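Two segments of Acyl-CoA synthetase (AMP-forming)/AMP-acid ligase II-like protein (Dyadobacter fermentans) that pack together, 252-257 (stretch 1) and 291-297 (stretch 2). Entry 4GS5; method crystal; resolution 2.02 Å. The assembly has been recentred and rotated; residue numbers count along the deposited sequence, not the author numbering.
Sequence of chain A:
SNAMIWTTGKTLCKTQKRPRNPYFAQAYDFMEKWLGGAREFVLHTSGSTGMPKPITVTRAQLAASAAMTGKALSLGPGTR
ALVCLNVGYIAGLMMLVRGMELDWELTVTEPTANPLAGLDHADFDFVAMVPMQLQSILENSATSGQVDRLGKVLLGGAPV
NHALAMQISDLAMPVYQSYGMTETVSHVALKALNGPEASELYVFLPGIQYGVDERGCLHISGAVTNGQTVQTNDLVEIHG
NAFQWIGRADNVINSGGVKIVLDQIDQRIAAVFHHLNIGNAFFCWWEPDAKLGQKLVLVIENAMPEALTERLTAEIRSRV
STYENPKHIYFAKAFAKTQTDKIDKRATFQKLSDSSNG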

ATOM      1  N   VAL A 252      15.048  -3.737   9.152  1.00 32.81           N
ATOM      2  CA  VAL A 252      15.492  -2.408   9.570  1.00 29.55           C
ATOM      3  C   VAL A 252      16.015  -2.486  11.000  1.00 31.62           C
ATOM      4  O   VAL A 252      15.380  -3.087  11.874  1.00 31.65           O
ATOM      5  CB  VAL A 252      14.366  -1.357   9.490  1.00 27.13           C
ATOM      6  CG1 VAL A 252      14.925   0.026   9.771  1.00 28.01           C
ATOM      7  CG2 VAL A 252      13.700  -1.359   8.100  1.00 30.29           C
ATOM      8  N   ILE A 253      17.192  -1.922  11.238  1.00 24.57           N
ATOM      9  CA  ILE A 253      17.717  -1.892  12.594  1.00 25.35           C
ATOM     10  C   ILE A 253      17.875  -0.445  13.042  1.00 30.91           C
ATOM     11  O   ILE A 253      17.863   0.473  12.218  1.00 27.18           O
ATOM     12  CB  ILE A 253      19.076  -2.611  12.720  1.00 28.69           C
ATOM     13  CG1 ILE A 253      20.144  -1.873  11.909  1.00 27.96           C
ATOM     14  CG2 ILE A 253      18.962  -4.077  12.279  1.00 29.10           C
ATOM     15  CD1 ILE A 253      21.529  -2.398  12.150  1.00 28.16           C
ATOM     16  N   ASN A 254      18.027  -0.255  14.347  1.00 26.64           N
ATOM     17  CA  ASN A 254      18.248   1.077  14.888  1.00 31.26           C
ATOM     18  C   ASN A 254      19.558   1.091  15.645  1.00 30.75           C
ATOM     19  O   ASN A 254      19.668   0.520  16.729  1.00 27.52           O
ATOM     20  CB  ASN A 254      17.092   1.508  15.790  1.00 33.89           C
ATOM     21  CG  ASN A 254      17.233   2.944  16.262  1.00 37.87           C
ATOM     22  OD1 ASN A 254      18.260   3.568  16.038  1.00 36.88           O
ATOM     23  ND2 ASN A 254      16.211   3.465  16.925  1.00 41.87           N
ATOM     24  N   SER A 255      20.557   1.727  15.046  1.00 25.62           N
ATOM     25  CA  SER A 255      21.902   1.804  15.612  1.00 28.63           C
ATOM     26  C   SER A 255      22.186   3.251  16.002  1.00 29.40           C
ATOM     27  O   SER A 255      22.293   4.113  15.124  1.00 28.53           O
ATOM     28  CB  SER A 255      22.937   1.342  14.576  1.00 27.03           C
ATOM     29  OG  SER A 255      24.273   1.497  15.055  1.00 29.67           O
ATOM     30  N   GLY A 256      22.279   3.514  17.300  1.00 30.27           N
ATOM     31  CA  GLY A 256      22.496   4.863  17.795  1.00 37.02           C
ATOM     32  C   GLY A 256      21.483   5.877  17.270  1.00 35.34           C
ATOM     33  O   GLY A 256      21.850   7.017  16.970  1.00 33.39           O
ATOM     34  N   GLY A 257      20.214   5.474  17.175  1.00 30.33           N
ATOM     35  CA  GLY A 257      19.164   6.325  16.638  1.00 26.52           C
ATOM     36  C   GLY A 257      19.173   6.494  15.119  1.00 32.05           C
ATOM     37  O   GLY A 257      18.336   7.201  14.552  1.00 30.71           O
ATOM     38  N   LYS A 291      25.372   0.194  23.899  1.00 32.38           N
ATOM     39  CA  LYS A 291      25.538   1.593  23.509  1.00 34.01           C
ATOM     40  C   LYS A 291      24.637   1.994  22.344  1.00 30.47           C
ATOM     41  O   LYS A 291      23.967   3.027  22.390  1.00 31.61           O
ATOM     42  CB  LYS A 291      26.993   1.879  23.134  1.00 37.61           C
ATOM     43  CG  LYS A 291      27.223   3.291  22.619  1.00 45.31           C
ATOM     44  CD  LYS A 291      28.704   3.658  22.625  1.00 55.51           C
ATOM     45  CE  LYS A 291      28.943   4.975  21.893  1.00 61.97           C
ATOM     46  NZ  LYS A 291      28.211   6.110  22.526  1.00 64.21           N
ATOM     47  N   LEU A 292      24.630   1.170  21.308  1.00 27.06           N
ATOM     48  CA  LEU A 292      23.954   1.509  20.056  1.00 25.70           C
ATOM     49  C   LEU A 292      22.527   0.956  19.948  1.00 28.78           C
ATOM     50  O   LEU A 292      21.754   1.401  19.103  1.00 29.06           O
ATOM     51  CB  LEU A 292      24.780   0.991  18.888  1.00 25.62           C
ATOM     52  CG  LEU A 292      26.125   1.703  18.741  1.00 33.62           C
ATOM     53  CD1 LEU A 292      27.002   0.962  17.736  1.00 30.41           C
ATOM     54  CD2 LEU A 292      25.910   3.158  18.325  1.00 35.55           C
ATOM     55  N   GLY A 293      22.188  -0.001  20.803  1.00 28.68           N
ATOM     56  CA  GLY A 293      20.917  -0.704  20.713  1.00 29.83           C
ATOM     57  C   GLY A 293      21.117  -1.935  19.847  1.00 30.27           C
ATOM     58  O   GLY A 293      21.181  -3.067  20.338  1.00 32.66           O
ATOM     59  N   GLN A 294      21.244  -1.694  18.546  1.00 25.88           N
ATOM     60  CA  GLN A 294      21.578  -2.738  17.587  1.00 30.75           C
ATOM     61  C   GLN A 294      22.851  -2.331  16.837  1.00 31.00           C
ATOM     62  O   GLN A 294      22.966  -1.207  16.357  1.00 31.19           O
ATOM     63  CB  GLN A 294      20.406  -2.956  16.637  1.00 29.17           C
ATOM     64  CG  GLN A 294      19.125  -3.348  17.368  1.00 30.29           C
ATOM     65  CD  GLN A 294      17.947  -3.506  16.421  1.00 34.74           C
ATOM     66  OE1 GLN A 294      17.402  -2.521  15.931  1.00 29.54           O
ATOM     67  NE2 GLN A 294      17.552  -4.754  16.159  1.00 36.11           N
ATOM     68  N   LYS A 295      23.812  -3.245  16.773  1.00 29.98           N
ATOM     69  CA  LYS A 295      25.100  -2.981  16.152  1.00 31.37           C
ATOM     70  C   LYS A 295      25.179  -3.741  14.831  1.00 30.25           C
ATOM     71  O   LYS A 295      25.081  -4.974  14.802  1.00 28.19           O
ATOM     72  CB  LYS A 295      26.233  -3.451  17.066  1.00 31.87           C
ATOM     73  CG  LYS A 295      27.631  -3.116  16.544  1.00 45.58           C
ATOM     74  CD  LYS A 295      28.726  -4.055  17.091  1.00 51.71           C
ATOM     75  CE  LYS A 295      28.711  -4.156  18.599  1.00 58.70           C
ATOM     76  NZ  LYS A 295      29.839  -5.003  19.109  1.00 63.90           N
ATOM     77  N   LEU A 296      25.380  -3.003  13.748  1.00 25.58           N
ATOM     78  CA  LEU A 296      25.474  -3.595  12.421  1.00 24.88           C
ATOM     79  C   LEU A 296      26.762  -4.406  12.373  1.00 25.74           C
ATOM     80  O   LEU A 296      27.811  -3.934  12.824  1.00 25.52           O
ATOM     81  CB  LEU A 296      25.525  -2.489  11.357  1.00 20.81           C
ATOM     82  CG  LEU A 296      25.622  -2.961   9.900  1.00 29.11           C
ATOM     83  CD1 LEU A 296      24.314  -3.568   9.442  1.00 27.72           C
ATOM     84  CD2 LEU A 296      25.989  -1.782   9.002  1.00 30.76           C
ATOM     85  N   VAL A 297      26.679  -5.623  11.831  1.00 24.32           N
ATOM     86  CA  VAL A 297      27.866  -6.442  11.631  1.00 25.76           C
ATOM     87  C   VAL A 297      27.878  -7.052  10.239  1.00 26.55           C
ATOM     88  O   VAL A 297      26.878  -6.990   9.528  1.00 25.09           O
ATOM     89  CB  VAL A 297      27.952  -7.550  12.674  1.00 26.24           C
ATOM     90  CG1 VAL A 297      28.033  -6.929  14.069  1.00 26.10           C
ATOM     91  CG2 VAL A 297      26.736  -8.500  12.552  1.00 29.03           C
TER
HETATM   92  O   HOH W   1      15.548  -5.073  14.083  1.00 35.74           O
HETATM   93  O   HOH W   2      26.184  -0.283  14.077  1.00 27.16           O

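Gln 294 is the centre of this contact and covers the most surface, followed by Ile 253 and Leu 292. The backbones meet in a single beta bridge, Ser 255 with Gly 293. Two backbone hydrogen bonds frame it. Gly 256 N donates to Leu 292 O at 2.8 Å, nearly straight. Gln 294 N donates to Asn 254 O at 3.3 Å, a longer and more bent bond.

Beyond the bridge the chain of stretch 2 turns a corner at Gln 294, and a side chain carries the pairing on. Gln 294 points its CA-to-CB bond toward stretch 1. Its amide oxygen OE1 accepts a hydrogen bond from Asn 254 N at 2.8 Å. The same amide uses its other end as a donor: Gln 294 NE2 donates to a water oxygen at 2.9 Å, and that water donates to Val 252 O.

The CA-to-CB bond of Ile 253 also points toward the other stretch. Its CD1 lies 4.1 Å from Leu 296 CD1, an apolar contact between two buried residues. Leu 292 contributes through both backbone and side chain: its O also receives a CA-H...O contact from Ser 255 CA at 3.5 Å, and its CD1 lies 3.9 Å from Ser 255 OG. A second water links Ser 255 OG to Leu 296 N.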